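Side-chain contacts in laccase (Botrytis aclada, PDB 3SQR), which uses copper ions to couple the one-electron oxidation of phenolic substrates to the reduction of dioxygen to water, and probably acts in lignin degradation and detoxification of lignin-derived products: residues Thr80-Thr85 / Leu225-Met230; Trp205-Val210 / Asn234-Ser239; Gly328-Thr333 / Asn338-Ala343. All blocks are in the same frame, centred on the assembly; numbering follows the deposited sequence. Where two conformers were deposited one is given.

Overall arrangement
The three contacts cluster in one outer region of the multicopper oxidase fold, each about 20 Å or slightly more from the centre of the chain. Interaction 1 joins the hairpin loop 80-85 of the first cupredoxin domain to edge strand 227-230 of the second. Interactions 2 and 3 lie wholly within the second domain. The centres of interactions 1 and 2 are about 4 Å apart and their segments alternate along the chain, with Asp82 reaching His207. Interaction 3 follows in sequence, about 13 to 14 Å away, and closes the loop between strands 323-327 and 344-348. One N-linked sugar on Asn342 bridges interactions 2 and 3, so domain junction, loops and glycan form one continuous patch.

Interaction 1: Thr80-Thr85 / Leu225-Met230; sequences TPDGYT and LENTLM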
# COMPACT_ATOMS: atom_id res chain seq x y z
N THR A 80 5.08 -14.02 17.93
CA THR A 80 3.98 -13.90 18.84
C THR A 80 3.63 -12.45 19.04
O THR A 80 3.95 -11.85 20.06
CB THR A 80 4.31 -14.55 20.21
OG1 THR A 80 4.84 -15.83 19.97
CG2 THR A 80 3.07 -14.64 21.07
N PRO A 81 2.83 -11.87 18.10
CA PRO A 81 2.59 -10.42 18.12
C PRO A 81 1.52 -10.01 19.07
O PRO A 81 1.49 -8.87 19.50
CB PRO A 81 2.17 -10.11 16.68
CG PRO A 81 1.70 -11.45 16.15
CD PRO A 81 2.51 -12.47 16.80
N ASP A 82 0.62 -10.97 19.39
CA ASP A 82 -0.60 -10.71 20.16
C ASP A 82 -0.89 -11.81 21.16
O ASP A 82 -2.05 -11.99 21.52
CB ASP A 82 -1.82 -10.54 19.24
CG ASP A 82 -2.13 -11.78 18.45
OD1 ASP A 82 -1.34 -12.73 18.48
OD2 ASP A 82 -3.14 -11.85 17.72
N GLY A 83 0.14 -12.48 21.64
CA GLY A 83 -0.04 -13.61 22.55
C GLY A 83 -0.39 -14.90 21.85
O GLY A 83 -0.61 -15.88 22.52
N TYR A 84 -0.48 -14.92 20.51
CA TYR A 84 -0.66 -16.12 19.76
C TYR A 84 0.50 -16.39 18.85
O TYR A 84 0.86 -15.59 17.98
CB TYR A 84 -1.97 -16.06 18.90
CG TYR A 84 -2.36 -17.41 18.37
CD1 TYR A 84 -1.71 -17.97 17.29
CD2 TYR A 84 -3.37 -18.19 19.02
CE1 TYR A 84 -2.02 -19.18 16.83
CE2 TYR A 84 -3.64 -19.49 18.57
CZ TYR A 84 -3.00 -19.96 17.48
OH TYR A 84 -3.15 -21.22 16.94
N THR A 85 1.11 -17.56 18.98
CA THR A 85 2.32 -17.88 18.30
C THR A 85 1.98 -18.54 16.99
O THR A 85 1.17 -19.51 16.93
CB THR A 85 3.24 -18.83 19.16
OG1 THR A 85 3.50 -18.19 20.42
CG2 THR A 85 4.46 -19.12 18.47
N LEU A 225 -10.82 -12.84 10.11
CA LEU A 225 -9.55 -13.23 10.74
C LEU A 225 -9.66 -13.07 12.22
O LEU A 225 -10.58 -12.42 12.78
CB LEU A 225 -8.38 -12.42 10.15
CG LEU A 225 -8.23 -12.56 8.64
CD1 LEU A 225 -7.03 -11.80 8.14
CD2 LEU A 225 -8.17 -14.03 8.19
N GLU A 226 -8.68 -13.64 12.91
CA GLU A 226 -8.83 -13.82 14.36
C GLU A 226 -8.56 -12.59 15.16
O GLU A 226 -9.08 -12.42 16.24
CB GLU A 226 -7.90 -14.92 14.81
CG GLU A 226 -8.32 -16.32 14.43
CD GLU A 226 -8.14 -16.69 12.95
OE1 GLU A 226 -7.31 -16.10 12.24
OE2 GLU A 226 -8.90 -17.55 12.45
N ASN A 227 -7.77 -11.67 14.64
CA ASN A 227 -7.47 -10.51 15.43
C ASN A 227 -7.06 -9.36 14.49
O ASN A 227 -7.25 -9.46 13.28
CB ASN A 227 -6.33 -10.81 16.42
CG ASN A 227 -6.42 -9.98 17.66
OD1 ASN A 227 -7.39 -9.27 17.90
ND2 ASN A 227 -5.34 -10.08 18.51
N THR A 228 -6.62 -8.28 15.09
CA THR A 228 -6.01 -7.13 14.39
C THR A 228 -4.72 -6.79 15.13
O THR A 228 -4.55 -7.18 16.28
CB THR A 228 -6.92 -5.91 14.37
OG1 THR A 228 -7.04 -5.37 15.70
CG2 THR A 228 -8.35 -6.28 13.82
N LEU A 229 -3.82 -6.04 14.47
CA LEU A 229 -2.60 -5.51 15.12
C LEU A 229 -2.52 -4.06 14.85
O LEU A 229 -2.88 -3.59 13.76
CB LEU A 229 -1.35 -6.15 14.59
CG LEU A 229 -1.22 -7.67 14.76
CD1 LEU A 229 -0.01 -8.15 14.03
CD2 LEU A 229 -1.13 -8.06 16.19
N MET A 230 -2.05 -3.35 15.88
CA MET A 230 -1.72 -1.97 15.74
C MET A 230 -0.25 -1.84 15.98
O MET A 230 0.26 -2.11 17.06
CB MET A 230 -2.51 -1.09 16.73
CG MET A 230 -2.27 0.35 16.54
SD MET A 230 -3.38 1.42 17.51
CE MET A 230 -4.98 1.07 16.79
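Asp82 and Asn227 make a buried polar contact between two cupredoxin domains, with Pro81 and Leu229 packed beside it. Residues 80-85 form the loop of the β-hairpin between strands 67-79 and 86-91 in the first domain, whereas strand 227-230 edges a sheet of the second. Asp82 shapes its own loop through an Asx turn: OD1 accepts the backbone N of Tyr84, which approaches from above the carboxylate plane. Gly83 suits the middle of this turn because its phi is positive. The other oxygen, OD2, points toward strand 227-230 and takes the amide N-H of Asn227, with ND2 to OD2 2.9 Å and a nearly straight angle of 176°. With CG lodged between backbone N and carbonyl carbon (chi1 63°), Asp82 presents this oxygen across the gap. His207 NE2 is the stronger partner of OD2, and Asn227 ND2 also donates to Thr235 O, so both buried polar ends are held twice. The apolar part is simpler: Leu229 CD2 lies 3.9 Å from Pro81 CB and also touches Asp82 CB, one methyl of the branched leucine end against two methylenes. The amide and carboxylate are nearly coplanar, 28° apart, and Asn227 ND2 meets OD2 on its anti side, a little out of the carboxylate plane.

Interaction 2: Trp205-Val210 / Asn234-Ser239; sequences WAHESV and NTFDCS. With NAG (2-acetamido-2-deoxy-beta-D-glucopyranose), chain K.
His207 drives the edge of its imidazole onto the face of Phe236 in a T-shaped (edge-to-face) stack, joining two loops of the second cupredoxin domain. Along the second loop, Asn234 comes first: its ND2 reaches Asn342 O and Thr228 O, while OD1 accepts from Lys252, so one amide ties several parts of the domain together. Thr235 follows, its hydroxyl set between backbone N and carbonyl carbon (chi1 53°), from where OG1 donates to the acetamide oxygen O7 of the N-linked sugar at 2.7 Å. Next stands Phe236, whose flat ring offers a broad surface to His207. CE1 of the histidine sits over the ring centre, 3.4 Å from Phe236 CZ, and the planes stand at 81°. His207 NE2 is hydrogen-bonded to Asp82 OD2; if the imidazole carries positive charge there, the C-H facing the aromatic cloud would be more strongly polarised. Asp237 then starts an Asx turn that ends at Ser239: OD1 accepts the backbone N of Ser239 at 2.8 Å and, on its syn lone pair, the hydroxyl OG. Within that turn Cys238 is joined to Cys246 by a disulfide, and its SG lies in the plane of the Phe236 ring, at the edge.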
# COMPACT_ATOMS: atom_id res chain seq x y z
N TRP A 205 -5.14 -9.51 11.35
CA TRP A 205 -4.08 -10.46 11.62
C TRP A 205 -4.66 -11.81 11.88
O TRP A 205 -5.45 -11.96 12.84
CB TRP A 205 -3.28 -10.01 12.84
CG TRP A 205 -2.14 -10.88 13.11
CD1 TRP A 205 -1.95 -11.67 14.22
CD2 TRP A 205 -0.99 -11.07 12.29
NE1 TRP A 205 -0.77 -12.36 14.11
CE2 TRP A 205 -0.15 -12.03 12.94
CE3 TRP A 205 -0.58 -10.57 11.06
CZ2 TRP A 205 1.04 -12.44 12.40
CZ3 TRP A 205 0.60 -11.01 10.51
CH2 TRP A 205 1.42 -11.93 11.20
N ALA A 206 -4.30 -12.78 11.03
CA ALA A 206 -4.79 -14.13 11.19
C ALA A 206 -3.98 -14.83 12.28
O ALA A 206 -2.87 -14.39 12.58
CB ALA A 206 -4.67 -14.89 9.89
N HIS A 207 -4.54 -15.92 12.84
CA HIS A 207 -3.75 -16.80 13.72
C HIS A 207 -3.32 -18.04 13.05
O HIS A 207 -3.08 -19.07 13.72
CB HIS A 207 -4.50 -17.09 15.01
CG HIS A 207 -4.52 -15.93 15.94
ND1 HIS A 207 -5.27 -15.91 17.09
CD2 HIS A 207 -3.85 -14.75 15.89
CE1 HIS A 207 -5.08 -14.76 17.70
NE2 HIS A 207 -4.23 -14.03 16.99
N GLU A 208 -3.12 -17.95 11.72
CA GLU A 208 -2.55 -18.97 10.90
C GLU A 208 -2.11 -18.30 9.59
O GLU A 208 -2.52 -17.20 9.30
CB GLU A 208 -3.57 -20.06 10.63
CG GLU A 208 -4.86 -19.56 9.93
CD GLU A 208 -5.83 -18.78 10.83
OE1 GLU A 208 -5.94 -19.17 12.00
OE2 GLU A 208 -6.51 -17.79 10.37
N SER A 209 -1.31 -18.99 8.79
CA SER A 209 -0.83 -18.42 7.53
C SER A 209 -2.03 -18.21 6.65
O SER A 209 -2.88 -19.08 6.50
CB SER A 209 0.11 -19.37 6.83
OG SER A 209 0.52 -18.95 5.51
N VAL A 210 -2.02 -17.09 5.96
CA VAL A 210 -3.04 -16.76 4.97
C VAL A 210 -3.10 -17.88 3.92
O VAL A 210 -4.14 -18.12 3.28
CB VAL A 210 -2.68 -15.38 4.30
CG1 VAL A 210 -1.39 -15.46 3.51
CG2 VAL A 210 -3.76 -14.92 3.36
N ASN A 234 -1.24 -6.46 19.71
CA ASN A 234 -2.53 -6.33 20.28
C ASN A 234 -2.68 -7.33 21.43
O ASN A 234 -1.82 -8.20 21.61
CB ASN A 234 -3.64 -6.59 19.26
CG ASN A 234 -4.94 -5.90 19.60
OD1 ASN A 234 -5.11 -5.37 20.69
ND2 ASN A 234 -5.86 -5.81 18.60
N THR A 235 -3.70 -7.10 22.23
CA THR A 235 -4.14 -8.08 23.20
C THR A 235 -4.80 -9.25 22.50
O THR A 235 -5.22 -9.18 21.32
CB THR A 235 -5.12 -7.46 24.14
OG1 THR A 235 -6.21 -6.82 23.42
CG2 THR A 235 -4.43 -6.51 25.07
N PHE A 236 -4.91 -10.37 23.19
CA PHE A 236 -5.80 -11.42 22.75
C PHE A 236 -6.09 -12.28 24.00
O PHE A 236 -5.18 -12.59 24.75
CB PHE A 236 -5.16 -12.27 21.69
CG PHE A 236 -6.11 -13.20 21.00
CD1 PHE A 236 -7.03 -12.70 20.09
CD2 PHE A 236 -6.05 -14.57 21.20
CE1 PHE A 236 -7.93 -13.58 19.43
CE2 PHE A 236 -6.94 -15.45 20.58
CZ PHE A 236 -7.86 -14.97 19.66
N ASP A 237 -7.35 -12.67 24.15
CA ASP A 237 -7.74 -13.46 25.31
C ASP A 237 -7.48 -14.90 25.06
O ASP A 237 -8.20 -15.57 24.29
CB ASP A 237 -9.22 -13.20 25.61
CG ASP A 237 -9.70 -13.88 26.90
OD1 ASP A 237 -8.91 -14.64 27.50
OD2 ASP A 237 -10.85 -13.56 27.29
N CYS A 238 -6.41 -15.41 25.65
CA CYS A 238 -6.06 -16.80 25.55
C CYS A 238 -6.55 -17.60 26.79
O CYS A 238 -6.33 -18.79 26.85
CB CYS A 238 -4.55 -16.98 25.45
SG CYS A 238 -3.91 -16.56 23.81
N SER A 239 -7.21 -16.91 27.72
CA SER A 239 -7.53 -17.47 29.06
C SER A 239 -8.42 -18.71 29.01
O SER A 239 -8.26 -19.61 29.85
CB SER A 239 -8.19 -16.42 29.95
OG SER A 239 -9.49 -16.08 29.49
C1 NAG K . -11.94 -6.81 23.45
C2 NAG K . -11.35 -7.25 24.76
C3 NAG K . -12.49 -7.63 25.74
C4 NAG K . -13.43 -6.43 25.81
C5 NAG K . -14.00 -6.16 24.44
C6 NAG K . -14.89 -4.93 24.46
C7 NAG K . -9.11 -8.14 24.48
C8 NAG K . -8.27 -9.33 24.15
N2 NAG K . -10.45 -8.33 24.48
O3 NAG K . -11.93 -7.94 26.99
O4 NAG K . -14.53 -6.65 26.64
O5 NAG K . -12.93 -5.82 23.62
O6 NAG K . -15.05 -4.57 23.12
O7 NAG K . -8.55 -7.05 24.72

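Interaction 3: Gly328-Thr333 / Asn338-Ala343; sequences GNWGTT and NEAANA. With NAG (2-acetamido-2-deoxy-beta-D-glucopyranose), chain K.
Gly328 and Ala343 bring the two ends of a long loop together, their CA atoms 5.1 Å apart, where Gly328 N donates to Ala343 O at 2.7 Å. Glycine fits here because a CB would press against that same oxygen. Two waters continue the backbone pairing where the two segments diverge. The first accepts from Asn329 N and donates to Ala343 O, giving this oxygen a second hydrogen bond; the other accepts from Trp330 N at 2.9 Å and donates to Ala340 O. Asn329 adopts a left-handed backbone conformation, one that asparagine tolerates well, and its ND2 is hydrogen-bonded to Glu277 O. On the opposite segment a short 3-10 turn at Ala340-Ala341, with Ala343 N hydrogen-bonded to Ala340 O, turns a methyl toward the first segment. Trp330 holds CG anti to its backbone N (chi1 178°), bringing CD1 of the indole to 3.6 Å from Ala340 CB in an oblique approach. Trp330 NE1 is hydrogen-bonded to Ser335 O, which restrains the large ring within the loop. Thr332 adds its methyl, CG2 lying 3.6 Å from Ala340 CB, so the alanine methyl rests against both the threonine methyl and the indole. Trp330 CB and Ala343 CB touch more loosely at 4.3 Å. Past the turn, Asn342 ND2 is covalently bonded to C1 of N-acetylglucosamine, and Ala341 CB lies near its O6. The whole is a closed connection between antiparallel strands 323-327 and 344-348 of a cupredoxin domain, carrying N-glycosylation at an Asn-X-Thr sequon.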
# COMPACT_ATOMS: atom_id res chain seq x y z
N GLY A 328 -8.65 2.02 15.96
CA GLY A 328 -8.60 1.72 14.53
C GLY A 328 -9.96 1.88 13.87
O GLY A 328 -10.05 2.10 12.68
N ASN A 329 -11.03 1.70 14.65
CA ASN A 329 -12.40 1.66 14.08
C ASN A 329 -12.45 0.81 12.85
O ASN A 329 -12.81 1.26 11.76
CB ASN A 329 -12.91 3.05 13.79
CG ASN A 329 -13.20 3.84 15.02
OD1 ASN A 329 -13.94 3.36 15.91
ND2 ASN A 329 -12.79 5.07 15.04
N TRP A 330 -12.18 -0.45 13.05
CA TRP A 330 -12.37 -1.45 12.03
C TRP A 330 -13.74 -1.27 11.38
O TRP A 330 -14.78 -1.27 12.13
CB TRP A 330 -12.32 -2.83 12.64
CG TRP A 330 -12.55 -3.96 11.70
CD1 TRP A 330 -13.76 -4.44 11.26
CD2 TRP A 330 -11.56 -4.64 10.96
NE1 TRP A 330 -13.57 -5.40 10.30
CE2 TRP A 330 -12.23 -5.55 10.10
CE3 TRP A 330 -10.14 -4.62 10.96
CZ2 TRP A 330 -11.56 -6.38 9.24
CZ3 TRP A 330 -9.49 -5.49 10.15
CH2 TRP A 330 -10.18 -6.35 9.27
N GLY A 331 -13.75 -1.16 10.05
CA GLY A 331 -14.99 -1.09 9.27
C GLY A 331 -15.73 -2.42 9.17
O GLY A 331 -15.49 -3.19 8.26
N THR A 332 -16.65 -2.68 10.08
CA THR A 332 -17.33 -4.00 10.08
C THR A 332 -18.24 -4.17 8.86
O THR A 332 -18.42 -5.28 8.38
CB THR A 332 -18.17 -4.16 11.35
OG1 THR A 332 -18.98 -3.01 11.54
CG2 THR A 332 -17.24 -4.33 12.58
N THR A 333 -18.75 -3.08 8.32
CA THR A 333 -19.52 -3.17 7.07
C THR A 333 -18.65 -3.43 5.83
O THR A 333 -19.14 -3.88 4.81
CB THR A 333 -20.36 -1.93 6.80
OG1 THR A 333 -19.53 -0.79 6.77
CG2 THR A 333 -21.40 -1.69 7.91
N ASN A 338 -13.00 -11.16 13.70
CA ASN A 338 -13.46 -11.79 14.92
C ASN A 338 -13.34 -10.92 16.12
O ASN A 338 -14.06 -11.11 17.11
CB ASN A 338 -12.67 -13.06 15.17
CG ASN A 338 -13.09 -14.20 14.31
OD1 ASN A 338 -14.01 -14.10 13.49
ND2 ASN A 338 -12.46 -15.35 14.54
N GLU A 339 -12.48 -9.89 16.05
CA GLU A 339 -12.24 -9.04 17.18
C GLU A 339 -12.20 -7.59 16.75
O GLU A 339 -11.33 -6.81 17.18
CB GLU A 339 -10.92 -9.45 17.80
CG GLU A 339 -10.85 -10.90 18.23
CD GLU A 339 -11.82 -11.28 19.34
OE1 GLU A 339 -12.34 -10.39 20.01
OE2 GLU A 339 -12.07 -12.48 19.50
N ALA A 340 -13.20 -7.18 15.96
CA ALA A 340 -13.25 -5.81 15.50
C ALA A 340 -13.14 -4.74 16.59
O ALA A 340 -12.45 -3.73 16.42
CB ALA A 340 -14.53 -5.59 14.62
N ALA A 341 -13.84 -4.92 17.72
CA ALA A 341 -13.89 -3.92 18.75
C ALA A 341 -12.51 -3.72 19.40
O ALA A 341 -12.31 -2.68 20.05
CB ALA A 341 -14.98 -4.28 19.84
N ASN A 342 -11.62 -4.69 19.25
CA ASN A 342 -10.28 -4.66 19.86
C ASN A 342 -9.17 -4.12 18.98
O ASN A 342 -7.99 -4.21 19.34
CB ASN A 342 -9.88 -6.01 20.40
CG ASN A 342 -10.92 -6.63 21.33
OD1 ASN A 342 -11.69 -7.51 20.90
ND2 ASN A 342 -10.95 -6.20 22.59
N ALA A 343 -9.57 -3.49 17.86
CA ALA A 343 -8.59 -2.79 16.97
C ALA A 343 -8.33 -1.42 17.58
O ALA A 343 -8.78 -0.42 17.07
CB ALA A 343 -9.16 -2.65 15.57
C1 NAG K . -11.94 -6.81 23.45
C2 NAG K . -11.35 -7.25 24.76
C3 NAG K . -12.49 -7.63 25.74
C4 NAG K . -13.43 -6.43 25.81
C5 NAG K . -14.00 -6.16 24.44
C6 NAG K . -14.89 -4.93 24.46
C7 NAG K . -9.11 -8.14 24.48
C8 NAG K . -8.27 -9.33 24.15
N2 NAG K . -10.45 -8.33 24.48
O3 NAG K . -11.93 -7.94 26.99
O4 NAG K . -14.53 -6.65 26.64
O5 NAG K . -12.93 -5.82 23.62
O6 NAG K . -15.05 -4.57 23.12
O7 NAG K . -8.55 -7.05 24.72
O HOH W 1 -11.54 0.80 17.40
O HOH W 2 -12.60 -1.18 15.80